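Local coordinates for protein cysteine hydrolase (Vibrio cholerae, PDB 6V98) that is a type VI secretion system effector, probably a papain-like cysteine hydrolase that acts in the envelope of rival bacterial cells, at residues 10-18 with 102-110; 182-190 with 195-203. All coordinates share one frame; numbering follows the deposited sequence.

Interaction 1 (10-18 with 102-110); sequences VVFPDYLIS and EVSLRSGQE
Phe12 meets Gly108 and Tyr15 meets Gln109 where strand 10-12 passes helix 102-107; the two axes lie 10.5 Å apart and cross at -50°. A type I beta turn from Phe12 to Tyr15 then leads the chain past Gln109. Gly108 CA sits over the middle of the Phe12 ring, 3.6 Å from its centroid, in a CH-pi contact. With no side chain in the way, Gly108 brings its CA this close to the ring. Val103 CG1 meets the same ring at its edge, 3.4 Å from Phe12 CZ. The Gln109 amide stacks on the Tyr15 ring, with planes 17° apart. With chi1 at -173°, Tyr15 CG points away from the backbone N and the ring faces the amide; Gln109 NE2 lies over its centre. Two bonds, one at each polar atom, fix the rotation of the amide. Leu16 N donates to Gln109 OE1 (2.9 Å) from above the carbonyl plane, and Gln109 NE2 donates to Leu16 O (3.1 Å), close to its own amide plane. Water 1 joins Gln109 OE1 to Asp14 O, and water 2 joins Tyr15 OH to Ser107 O. Ser107 OG turns to Glu61, and Ser104 OG bonds Gly111 O. The contact packs helix 93-107 on the main antiparallel sheet: Tyr59 of strand 57-63 touches Phe12, Val103 and Ser107, while Ile113 of strand 113-120 touches Phe12.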
loop_
_atom_site.group_PDB
_atom_site.type_symbol
_atom_site.label_atom_id
_atom_site.label_comp_id
_atom_site.label_asym_id
_atom_site.label_seq_id
_atom_site.Cartn_x
_atom_site.Cartn_y
_atom_site.Cartn_z
ATOM N N VAL A 10 -2.178 0.825 -2.743
ATOM C CA VAL A 10 -1.887 1.708 -3.870
ATOM C C VAL A 10 -0.926 0.986 -4.802
ATOM O O VAL A 10 0.046 0.379 -4.344
ATOM C CB VAL A 10 -1.322 3.068 -3.404
ATOM C CG1 VAL A 10 -2.408 3.843 -2.630
ATOM C CG2 VAL A 10 -0.087 2.893 -2.532
ATOM N N VAL A 11 -1.212 1.024 -6.102
ATOM C CA VAL A 11 -0.337 0.474 -7.124
ATOM C C VAL A 11 0.061 1.604 -8.063
ATOM O O VAL A 11 -0.747 2.487 -8.368
ATOM C CB VAL A 11 -1.018 -0.679 -7.895
ATOM C CG1 VAL A 11 -0.166 -1.129 -9.074
ATOM C CG2 VAL A 11 -1.285 -1.865 -6.945
ATOM N N PHE A 12 1.319 1.586 -8.491
ATOM C CA PHE A 12 1.862 2.548 -9.444
ATOM C C PHE A 12 2.018 1.785 -10.746
ATOM O O PHE A 12 3.064 1.169 -10.984
ATOM C CB PHE A 12 3.208 3.092 -8.953
ATOM C CG PHE A 12 3.178 3.562 -7.514
ATOM C CD1 PHE A 12 3.577 2.716 -6.483
ATOM C CD2 PHE A 12 2.732 4.846 -7.200
ATOM C CE1 PHE A 12 3.535 3.143 -5.163
ATOM C CE2 PHE A 12 2.698 5.287 -5.894
ATOM C CZ PHE A 12 3.098 4.431 -4.868
ATOM N N PRO A 13 1.002 1.763 -11.612
ATOM C CA PRO A 13 1.036 0.829 -12.749
ATOM C C PRO A 13 2.098 1.154 -13.777
ATOM O O PRO A 13 2.447 0.277 -14.575
ATOM C CB PRO A 13 -0.367 0.952 -13.361
ATOM C CG PRO A 13 -1.131 1.892 -12.485
ATOM C CD PRO A 13 -0.154 2.670 -11.683
ATOM N N ASP A 14 2.607 2.384 -13.800
ATOM C CA ASP A 14 3.601 2.789 -14.783
ATOM C C ASP A 14 5.020 2.750 -14.234
ATOM O O ASP A 14 5.952 3.192 -14.914
ATOM C CB ASP A 14 3.266 4.180 -15.303
ATOM C CG ASP A 14 1.914 4.220 -15.975
ATOM O OD1 ASP A 14 1.602 3.270 -16.727
ATOM O OD2 ASP A 14 1.165 5.185 -15.741
ATOM N N TYR A 15 5.183 2.239 -13.017
ATOM C CA TYR A 15 6.481 2.072 -12.374
ATOM C C TYR A 15 7.336 1.092 -13.164
ATOM O O TYR A 15 6.853 0.048 -13.607
ATOM C CB TYR A 15 6.232 1.556 -10.960
ATOM C CG TYR A 15 7.396 1.450 -10.012
ATOM C CD1 TYR A 15 7.575 2.400 -9.016
ATOM C CD2 TYR A 15 8.262 0.370 -10.060
ATOM C CE1 TYR A 15 8.602 2.295 -8.111
ATOM C CE2 TYR A 15 9.304 0.256 -9.158
ATOM C CZ TYR A 15 9.466 1.218 -8.185
ATOM O OH TYR A 15 10.500 1.115 -7.290
ATOM N N LEU A 16 8.617 1.417 -13.335
ATOM C CA LEU A 16 9.504 0.626 -14.177
ATOM C C LEU A 16 10.481 -0.142 -13.303
ATOM O O LEU A 16 11.193 0.456 -12.492
ATOM C CB LEU A 16 10.261 1.511 -15.167
ATOM C CG LEU A 16 9.394 2.068 -16.300
ATOM C CD1 LEU A 16 10.111 3.161 -17.058
ATOM C CD2 LEU A 16 8.971 0.950 -17.235
ATOM N N ILE A 17 10.524 -1.459 -13.484
ATOM C CA ILE A 17 11.402 -2.308 -12.683
ATOM C C ILE A 17 12.744 -2.549 -13.381
ATOM O O ILE A 17 13.785 -2.644 -12.724
ATOM C CB ILE A 17 10.651 -3.619 -12.348
ATOM C CG1 ILE A 17 9.444 -3.302 -11.450
ATOM C CG2 ILE A 17 11.559 -4.619 -11.659
ATOM C CD1 ILE A 17 8.378 -4.384 -11.398
ATOM N N SER A 18 12.739 -2.630 -14.712
ATOM C CA SER A 18 13.932 -2.630 -15.560
ATOM C C SER A 18 14.781 -3.911 -15.504
ATOM O O SER A 18 15.212 -4.400 -16.551
ATOM C CB SER A 18 14.811 -1.405 -15.248
ATOM O OG SER A 18 14.138 -0.185 -15.550
ATOM N N GLU A 102 2.959 12.864 -1.975
ATOM C CA GLU A 102 4.148 12.431 -1.243
ATOM C C GLU A 102 4.536 11.014 -1.638
ATOM O O GLU A 102 5.701 10.735 -1.949
ATOM C CB GLU A 102 3.901 12.522 0.267
ATOM C CG GLU A 102 3.833 13.967 0.804
ATOM C CD GLU A 102 3.380 14.029 2.257
ATOM O OE1 GLU A 102 2.769 13.052 2.719
ATOM O OE2 GLU A 102 3.626 15.046 2.937
ATOM N N VAL A 103 3.556 10.108 -1.647
ATOM C CA VAL A 103 3.832 8.696 -1.901
ATOM C C VAL A 103 4.302 8.493 -3.334
ATOM O O VAL A 103 5.241 7.723 -3.597
ATOM C CB VAL A 103 2.573 7.874 -1.567
ATOM C CG1 VAL A 103 2.666 6.482 -2.133
ATOM C CG2 VAL A 103 2.375 7.836 -0.051
ATOM N N SER A 104 3.684 9.204 -4.279
ATOM C CA SER A 104 4.089 9.078 -5.674
ATOM C C SER A 104 5.537 9.519 -5.875
ATOM O O SER A 104 6.303 8.857 -6.589
ATOM C CB SER A 104 3.152 9.894 -6.567
ATOM O OG SER A 104 3.593 9.815 -7.905
ATOM N N LEU A 105 5.929 10.643 -5.265
ATOM C CA LEU A 105 7.302 11.118 -5.401
ATOM C C LEU A 105 8.279 10.168 -4.729
ATOM O O LEU A 105 9.322 9.827 -5.300
ATOM C CB LEU A 105 7.446 12.518 -4.792
ATOM C CG LEU A 105 8.890 13.019 -4.705
ATOM C CD1 LEU A 105 9.519 13.038 -6.092
ATOM C CD2 LEU A 105 8.966 14.417 -4.067
ATOM N N ARG A 106 7.952 9.738 -3.508
ATOM C CA ARG A 106 8.933 9.085 -2.648
ATOM C C ARG A 106 9.067 7.614 -2.980
ATOM O O ARG A 106 10.158 7.053 -2.847
ATOM C CB ARG A 106 8.542 9.256 -1.173
ATOM C CG ARG A 106 8.828 10.662 -0.642
ATOM C CD ARG A 106 8.144 10.978 0.685
ATOM N NE ARG A 106 8.204 12.434 0.942
ATOM C CZ ARG A 106 7.568 13.047 1.935
ATOM N NH1 ARG A 106 6.828 12.344 2.779
ATOM N NH2 ARG A 106 7.665 14.368 2.087
ATOM N N SER A 107 7.976 6.990 -3.418
ATOM C CA SER A 107 7.927 5.552 -3.649
ATOM C C SER A 107 7.438 5.167 -5.035
ATOM O O SER A 107 7.560 3.998 -5.404
ATOM C CB SER A 107 7.018 4.879 -2.606
ATOM O OG SER A 107 7.526 5.067 -1.301
ATOM N N GLY A 108 6.878 6.091 -5.806
ATOM C CA GLY A 108 6.166 5.696 -7.001
ATOM C C GLY A 108 6.650 6.253 -8.322
ATOM O O GLY A 108 5.883 6.252 -9.291
ATOM N N GLN A 109 7.903 6.720 -8.390
ATOM C CA GLN A 109 8.495 7.212 -9.636
ATOM C C GLN A 109 7.669 8.349 -10.244
ATOM O O GLN A 109 7.665 8.563 -11.468
ATOM C CB GLN A 109 8.688 6.076 -10.647
ATOM C CG GLN A 109 9.729 5.051 -10.177
ATOM C CD GLN A 109 10.042 3.993 -11.220
ATOM O OE1 GLN A 109 9.493 4.007 -12.319
ATOM N NE2 GLN A 109 10.915 3.044 -10.861
ATOM N N GLU A 110 6.968 9.082 -9.383
ATOM C CA GLU A 110 6.199 10.251 -9.787
ATOM C C GLU A 110 5.159 9.877 -10.832
ATOM O O GLU A 110 4.881 10.638 -11.760
ATOM C CB GLU A 110 7.112 11.377 -10.292
ATOM C CG GLU A 110 8.039 11.933 -9.219
ATOM C CD GLU A 110 9.055 12.901 -9.786
ATOM O OE1 GLU A 110 10.091 12.446 -10.293
ATOM O OE2 GLU A 110 8.787 14.112 -9.759
HETATM O O HOH W 1 8.046 5.246 -14.306
HETATM O O HOH W 2 9.741 2.337 -4.426
HETATM O O HOH W 3 11.928 3.567 -7.734
#

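Interaction 2 (182-190 with 195-203); sequences QFQLSEIDL and KTNKLTVSE. With CA (calcium ion), chain C; CA (calcium ion), chain B.
Asp189 and Ser202 form a hydrogen-bonded antiparallel pair, and Leu190 and Val201 the non-hydrogen-bonded pair next to it. Asp189 N donates to Ser202 O (2.9 Å), and Ser202 N returns a bond to Asp189 O (3.0 Å). Val201 lies between two hydrophobic neighbours on one face of the hairpin. Its CG1 meets Ile188 CG2 at 3.6 Å. Its other branch, CG2, meets Leu190 CD1, also at 3.6 Å. Leu190 CG is anti to the backbone N (chi1 176°), and CD1 reaches across the strand gap into the notch between Val201 CG2 and Leu199 CG. Leu199 continues this apolar surface onto Leu96, Leu97 and Leu100 of helix 93-107. On the other face, Ser202 OG rests against Asp189 CB. At the open end of the hairpin, a calcium ion fills a hollow lined by oxygens. Gln184 O, Glu187 O, Asp189 OD1, Glu203 O and water 5 bind it, with one further ligand from outside the two segments. Glu203 O is 2.1 Å from this calcium ion. Glu187 O and Glu203 O stand only 3.0 Å apart, a closeness explained by the metal they share. A second calcium ion takes Gln184 OE1 at 2.4 Å and four waters; Glu181 also belongs to its site. Gln184 NE2 bonds Gly115 O, which helps fix the amide. Water 6 links Asp189 OD2 to this second ion. The pattern is that of a beta hairpin at a sheet edge, closed by a calcium site that joins the end of helix 176-184 to the C-terminal residue of the construct.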
loop_
_atom_site.group_PDB
_atom_site.type_symbol
_atom_site.label_atom_id
_atom_site.label_comp_id
_atom_site.label_asym_id
_atom_site.label_seq_id
_atom_site.Cartn_x
_atom_site.Cartn_y
_atom_site.Cartn_z
ATOM N N GLN A 182 -8.282 -6.151 -10.874
ATOM C CA GLN A 182 -9.178 -7.174 -10.344
ATOM C C GLN A 182 -9.749 -6.762 -8.992
ATOM O O GLN A 182 -10.952 -6.920 -8.742
ATOM C CB GLN A 182 -8.435 -8.507 -10.224
ATOM C CG GLN A 182 -8.369 -9.305 -11.512
ATOM C CD GLN A 182 -9.727 -9.450 -12.181
ATOM O OE1 GLN A 182 -9.976 -8.870 -13.239
ATOM N NE2 GLN A 182 -10.617 -10.213 -11.558
ATOM N N PHE A 183 -8.898 -6.238 -8.104
ATOM C CA PHE A 183 -9.346 -5.847 -6.769
ATOM C C PHE A 183 -10.400 -4.751 -6.860
ATOM O O PHE A 183 -11.374 -4.739 -6.092
ATOM C CB PHE A 183 -8.141 -5.383 -5.944
ATOM C CG PHE A 183 -8.305 -5.527 -4.441
ATOM C CD1 PHE A 183 -9.520 -5.874 -3.878
ATOM C CD2 PHE A 183 -7.223 -5.300 -3.594
ATOM C CE1 PHE A 183 -9.655 -5.995 -2.499
ATOM C CE2 PHE A 183 -7.356 -5.433 -2.210
ATOM C CZ PHE A 183 -8.571 -5.763 -1.672
ATOM N N GLN A 184 -10.235 -3.838 -7.816
ATOM C CA GLN A 184 -11.164 -2.725 -7.972
ATOM C C GLN A 184 -12.546 -3.183 -8.411
ATOM O O GLN A 184 -13.513 -2.439 -8.229
ATOM C CB GLN A 184 -10.617 -1.718 -8.988
ATOM C CG GLN A 184 -9.477 -0.829 -8.455
ATOM C CD GLN A 184 -8.969 0.155 -9.492
ATOM O OE1 GLN A 184 -9.237 0.010 -10.684
ATOM N NE2 GLN A 184 -8.223 1.162 -9.041
ATOM N N LEU A 185 -12.668 -4.379 -8.990
ATOM C CA LEU A 185 -13.990 -4.847 -9.412
ATOM C C LEU A 185 -14.964 -4.993 -8.248
ATOM O O LEU A 185 -16.181 -4.950 -8.467
ATOM C CB LEU A 185 -13.867 -6.182 -10.140
ATOM C CG LEU A 185 -13.083 -6.129 -11.445
ATOM C CD1 LEU A 185 -13.054 -7.498 -12.093
ATOM C CD2 LEU A 185 -13.735 -5.115 -12.368
ATOM N N SER A 186 -14.470 -5.175 -7.021
ATOM C CA SER A 186 -15.334 -5.387 -5.864
ATOM C C SER A 186 -15.129 -4.363 -4.754
ATOM O O SER A 186 -15.663 -4.550 -3.655
ATOM C CB SER A 186 -15.127 -6.796 -5.297
ATOM O OG SER A 186 -13.743 -7.105 -5.199
ATOM N N GLU A 187 -14.377 -3.289 -4.995
ATOM C CA GLU A 187 -14.124 -2.294 -3.961
ATOM C C GLU A 187 -14.187 -0.904 -4.571
ATOM O O GLU A 187 -14.188 -0.740 -5.793
ATOM C CB GLU A 187 -12.750 -2.476 -3.295
ATOM C CG GLU A 187 -12.407 -3.882 -2.867
ATOM C CD GLU A 187 -13.137 -4.303 -1.607
ATOM O OE1 GLU A 187 -13.727 -3.427 -0.937
ATOM O OE2 GLU A 187 -13.118 -5.506 -1.290
ATOM N N ILE A 188 -14.244 0.096 -3.687
ATOM C CA ILE A 188 -14.168 1.501 -4.085
ATOM C C ILE A 188 -12.838 1.757 -4.781
ATOM O O ILE A 188 -11.784 1.357 -4.281
ATOM C CB ILE A 188 -14.325 2.391 -2.842
ATOM C CG1 ILE A 188 -15.727 2.230 -2.236
ATOM C CG2 ILE A 188 -14.007 3.849 -3.152
ATOM C CD1 ILE A 188 -16.825 2.845 -3.087
ATOM N N ASP A 189 -12.882 2.447 -5.929
ATOM C CA ASP A 189 -11.693 2.762 -6.720
ATOM C C ASP A 189 -11.079 4.086 -6.298
ATOM O O ASP A 189 -11.787 5.054 -6.022
ATOM C CB ASP A 189 -12.028 2.881 -8.207
ATOM C CG ASP A 189 -12.246 1.555 -8.874
ATOM O OD1 ASP A 189 -12.736 0.624 -8.207
ATOM O OD2 ASP A 189 -11.936 1.465 -10.085
ATOM N N LEU A 190 -9.755 4.153 -6.337
ATOM C CA LEU A 190 -9.025 5.403 -6.168
ATOM C C LEU A 190 -8.121 5.579 -7.376
ATOM O O LEU A 190 -7.390 4.653 -7.739
ATOM C CB LEU A 190 -8.198 5.398 -4.873
ATOM C CG LEU A 190 -7.309 6.602 -4.588
ATOM C CD1 LEU A 190 -8.144 7.860 -4.598
ATOM C CD2 LEU A 190 -6.589 6.452 -3.264
ATOM N N LYS A 195 0.950 14.241 -12.327
ATOM C CA LYS A 195 1.238 15.415 -13.144
ATOM C C LYS A 195 0.157 16.475 -12.988
ATOM O O LYS A 195 0.456 17.667 -12.880
ATOM C CB LYS A 195 1.393 15.011 -14.613
ATOM C CG LYS A 195 2.802 14.599 -14.999
ATOM C CD LYS A 195 3.794 15.073 -13.962
ATOM C CE LYS A 195 5.209 14.717 -14.348
ATOM N NZ LYS A 195 6.137 15.331 -13.365
ATOM N N THR A 196 -1.106 16.070 -12.987
ATOM C CA THR A 196 -2.181 17.036 -12.788
ATOM C C THR A 196 -2.552 17.221 -11.320
ATOM O O THR A 196 -3.282 18.164 -10.998
ATOM C CB THR A 196 -3.424 16.625 -13.584
ATOM O OG1 THR A 196 -3.879 15.351 -13.122
ATOM C CG2 THR A 196 -3.089 16.526 -15.065
ATOM N N ASN A 197 -2.049 16.358 -10.437
ATOM C CA ASN A 197 -2.362 16.370 -9.004
ATOM C C ASN A 197 -3.866 16.346 -8.780
ATOM O O ASN A 197 -4.425 17.144 -8.025
ATOM C CB ASN A 197 -1.708 17.552 -8.287
ATOM C CG ASN A 197 -1.626 17.354 -6.768
ATOM O OD1 ASN A 197 -1.392 16.243 -6.273
ATOM N ND2 ASN A 197 -1.818 18.436 -6.027
ATOM N N LYS A 198 -4.523 15.407 -9.452
ATOM C CA LYS A 198 -5.964 15.242 -9.349
ATOM C C LYS A 198 -6.287 13.847 -8.840
ATOM O O LYS A 198 -5.687 12.861 -9.276
ATOM C CB LYS A 198 -6.658 15.455 -10.692
ATOM C CG LYS A 198 -8.169 15.681 -10.572
ATOM C CD LYS A 198 -8.973 14.775 -11.502
ATOM C CE LYS A 198 -10.471 15.077 -11.435
ATOM N NZ LYS A 198 -11.122 14.616 -10.177
ATOM N N LEU A 199 -7.269 13.782 -7.954
ATOM C CA LEU A 199 -7.746 12.551 -7.351
ATOM C C LEU A 199 -9.182 12.320 -7.794
ATOM O O LEU A 199 -9.982 13.259 -7.862
ATOM C CB LEU A 199 -7.657 12.680 -5.830
ATOM C CG LEU A 199 -8.087 11.735 -4.729
ATOM C CD1 LEU A 199 -7.509 12.310 -3.450
ATOM C CD2 LEU A 199 -9.589 11.662 -4.628
ATOM N N THR A 200 -9.511 11.071 -8.092
ATOM C CA THR A 200 -10.868 10.674 -8.421
ATOM C C THR A 200 -11.179 9.417 -7.629
ATOM O O THR A 200 -10.430 8.439 -7.705
ATOM C CB THR A 200 -11.026 10.417 -9.922
ATOM O OG1 THR A 200 -10.609 11.577 -10.657
ATOM C CG2 THR A 200 -12.470 10.128 -10.261
ATOM N N VAL A 201 -12.252 9.447 -6.853
ATOM C CA VAL A 201 -12.730 8.255 -6.166
ATOM C C VAL A 201 -14.023 7.841 -6.847
ATOM O O VAL A 201 -14.845 8.696 -7.205
ATOM C CB VAL A 201 -12.932 8.494 -4.654
ATOM C CG1 VAL A 201 -13.710 7.353 -4.029
ATOM C CG2 VAL A 201 -11.592 8.650 -3.946
ATOM N N SER A 202 -14.181 6.547 -7.096
ATOM C CA SER A 202 -15.352 6.121 -7.843
ATOM C C SER A 202 -15.766 4.735 -7.382
ATOM O O SER A 202 -15.117 4.110 -6.537
ATOM C CB SER A 202 -15.089 6.161 -9.351
ATOM O OG SER A 202 -14.049 5.274 -9.717
ATOM N N GLU A 203 -16.859 4.255 -7.947
ATOM C CA GLU A 203 -17.304 2.927 -7.606
ATOM C C GLU A 203 -16.242 1.900 -7.985
ATOM O O GLU A 203 -16.167 0.864 -7.331
ATOM C CB GLU A 203 -18.622 2.598 -8.287
ATOM C CG GLU A 203 -19.333 1.425 -7.639
ATOM C CD GLU A 203 -19.547 0.293 -8.610
ATOM O OE1 GLU A 203 -19.207 0.471 -9.798
ATOM O OE2 GLU A 203 -20.045 -0.774 -8.189
HETATM CA CA CA C . -14.769 -0.534 -8.040
HETATM CA CA CA B . -8.681 1.089 -12.764
HETATM O O HOH W 4 -7.149 2.459 -11.620
HETATM O O HOH W 5 -16.623 -1.949 -7.833
HETATM O O HOH W 6 -10.127 2.829 -11.575
HETATM O O HOH W 7 -11.141 0.503 -13.625
HETATM O O HOH W 8 -8.386 2.853 -14.522
#

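From the N terminus, strand 5-12 enters the main antiparallel sheet as its central strand. Interaction 1 closes when the chain returns through helix 93-107, enclosing a long loop that includes strands 44-50 and 57-63. Strand 113-120 follows and pairs with strand 5-12. From the last turn of helix 176-184 onward, interaction 2 closes a short loop, the hairpin of strands 188-193 and 198-202, at one edge of the sheet. The two contacts follow in series, neither nested nor crossed. Their centres are 16 Å apart and they do not touch. Strand 113-120 lies between them in the sheet, and helix 93-107 reaches both: its end in interaction 1, and its earlier turns lie against 195-203.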